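Local coordinates for protein endo-1,3-beta-glucanase (Streptomyces sioyaensis, PDB 3DGT) that probably hydrolyses internal beta-1,3-glycosidic bonds of beta-glucans, as the catalytic domain of a larger secreted family 16 glycoside hydrolase, at residues I85-R89 against T90-P94. Numbering follows the deposited sequence.
Sequences IETTR and TDFQP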
loop_
_atom_site.group_PDB
_atom_site.type_symbol
_atom_site.label_atom_id
_atom_site.label_comp_id
_atom_site.label_asym_id
_atom_site.label_seq_id
_atom_site.Cartn_x
_atom_site.Cartn_y
_atom_site.Cartn_z
ATOM N N ILE A 85 -5.300 7.740 -0.586
ATOM C CA ILE A 85 -6.016 7.725 -1.862
ATOM C C ILE A 85 -6.151 6.310 -2.386
ATOM O O ILE A 85 -5.285 5.471 -2.128
ATOM C CB ILE A 85 -5.386 8.667 -2.915
ATOM C CG1 ILE A 85 -3.963 8.237 -3.296
ATOM C CG2 ILE A 85 -5.429 10.107 -2.409
ATOM C CD1 ILE A 85 -3.407 9.048 -4.472
ATOM N N GLU A 86 -7.257 6.039 -3.079
ATOM C CA GLU A 86 -7.509 4.722 -3.677
ATOM C C GLU A 86 -7.839 4.848 -5.148
ATOM O O GLU A 86 -8.421 5.842 -5.584
ATOM C CB GLU A 86 -8.697 4.020 -3.001
ATOM C CG GLU A 86 -8.687 4.079 -1.494
ATOM C CD GLU A 86 -9.794 3.266 -0.850
ATOM O OE1 GLU A 86 -10.606 2.630 -1.561
ATOM O OE2 GLU A 86 -9.843 3.274 0.382
ATOM N N THR A 87 -7.510 3.825 -5.919
ATOM C CA THR A 87 -7.884 3.861 -7.328
ATOM C C THR A 87 -9.400 3.874 -7.451
ATOM O O THR A 87 -10.118 3.207 -6.692
ATOM C CB THR A 87 -7.290 2.687 -8.137
ATOM O OG1 THR A 87 -7.598 1.442 -7.492
ATOM C CG2 THR A 87 -5.775 2.848 -8.277
ATOM N N THR A 88 -9.895 4.655 -8.403
ATOM C CA THR A 88 -11.302 4.574 -8.770
ATOM C C THR A 88 -11.614 3.159 -9.260
ATOM O O THR A 88 -12.684 2.624 -8.974
ATOM C CB THR A 88 -11.641 5.589 -9.858
ATOM O OG1 THR A 88 -10.682 5.483 -10.904
ATOM C CG2 THR A 88 -11.567 7.000 -9.303
ATOM N N ARG A 89 -10.666 2.563 -9.988
ATOM C CA ARG A 89 -10.815 1.204 -10.499
ATOM C C ARG A 89 -10.679 0.148 -9.404
ATOM O O ARG A 89 -9.844 0.249 -8.502
ATOM C CB ARG A 89 -9.792 0.970 -11.602
ATOM C CG ARG A 89 -10.093 1.724 -12.881
ATOM C CD ARG A 89 -8.999 1.528 -13.913
ATOM N NE ARG A 89 -8.960 0.148 -14.395
ATOM C CZ ARG A 89 -8.072 -0.300 -15.280
ATOM N NH1 ARG A 89 -7.146 0.518 -15.789
ATOM N NH2 ARG A 89 -8.121 -1.568 -15.667
ATOM N N THR A 90 -11.510 -0.882 -9.525
ATOM C CA THR A 90 -11.524 -2.010 -8.607
ATOM C C THR A 90 -11.358 -3.329 -9.352
ATOM O O THR A 90 -11.533 -4.390 -8.762
ATOM C CB THR A 90 -12.853 -2.101 -7.827
ATOM O OG1 THR A 90 -13.948 -2.252 -8.745
ATOM C CG2 THR A 90 -13.076 -0.867 -6.984
ATOM N N ASP A 91 -11.002 -3.260 -10.629
ATOM C CA ASP A 91 -11.123 -4.426 -11.518
ATOM C C ASP A 91 -9.864 -5.275 -11.672
ATOM O O ASP A 91 -9.919 -6.325 -12.302
ATOM C CB ASP A 91 -11.608 -3.986 -12.898
ATOM C CG ASP A 91 -10.688 -2.977 -13.538
ATOM O OD1 ASP A 91 -10.855 -1.772 -13.248
ATOM O OD2 ASP A 91 -9.807 -3.382 -14.334
ATOM N N PHE A 92 -8.739 -4.823 -11.111
ATOM C CA PHE A 92 -7.436 -5.461 -11.328
ATOM C C PHE A 92 -7.417 -6.918 -10.882
ATOM O O PHE A 92 -7.565 -7.208 -9.701
ATOM C CB PHE A 92 -6.333 -4.693 -10.596
ATOM C CG PHE A 92 -6.289 -3.212 -10.925
ATOM C CD1 PHE A 92 -6.218 -2.775 -12.240
ATOM C CD2 PHE A 92 -6.304 -2.261 -9.909
ATOM C CE1 PHE A 92 -6.166 -1.409 -12.541
ATOM C CE2 PHE A 92 -6.252 -0.890 -10.197
ATOM C CZ PHE A 92 -6.191 -0.468 -11.514
ATOM N N GLN A 93 -7.239 -7.812 -11.856
ATOM C CA GLN A 93 -7.238 -9.261 -11.661
ATOM C C GLN A 93 -6.828 -9.900 -12.978
ATOM O O GLN A 93 -7.474 -9.659 -13.999
ATOM C CB GLN A 93 -8.640 -9.761 -11.280
ATOM C CG GLN A 93 -8.733 -11.283 -11.102
ATOM C CD GLN A 93 -10.150 -11.786 -10.913
ATOM O OE1 GLN A 93 -11.114 -11.055 -11.119
ATOM N NE2 GLN A 93 -10.276 -13.048 -10.537
ATOM N N PRO A 94 -5.776 -10.738 -12.963
ATOM C CA PRO A 94 -5.401 -11.408 -14.201
ATOM C C PRO A 94 -6.386 -12.523 -14.498
ATOM O O PRO A 94 -6.975 -13.073 -13.572
ATOM C CB PRO A 94 -4.041 -12.018 -13.872
ATOM C CG PRO A 94 -4.061 -12.247 -12.399
ATOM C CD PRO A 94 -4.931 -11.140 -11.827
#
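The guanidinium of R89 carries F92 on one face and D91 at its edge. Ring atom CE1 of F92 sits 3.5 Å from R89 CZ, over the centre of the charged group. The two planes are inclined by 49°, so this is a tilted contact and not a flat stack. D91 meets the edge side-on, with its carboxylate only 9° from the guanidinium plane. R89 NE reaches D91 OD1 at 2.9 Å in a nearly straight bond. Beside it, R89 NH2 reaches D91 OD2 at 2.8 Å, and both oxygens offer their syn lone pairs. Such a two-pronged salt bridge resists rotation of either group. Arginine suits the place because its third nitrogen, NH1, is hydrogen-bonded to the carbonyl oxygen of V12, which ties the pair to strand 9-15. A bend at chi3 (68°) turns the guanidinium toward D91, whose short side chain spans the two-residue step.

At the edge of the F92 ring, near its plane, stands the hydroxyl of T87, with OG1 3.8 Å from CE2. T87 OG1 donates to R89 O at 2.7 Å, lying in the carbonyl plane, and also accepts from the amide of V238. Threonine thus satisfies two backbone groups from one buried atom. The buried F92 ring packs against T87 and R89 and touches V12.

These contacts, away from the magnesium site, tie together side chains of the turn that begins the loop joining strand 80-87 to strand 99-107 in the beta-sandwich (jelly-roll) fold of glycoside hydrolase family 16.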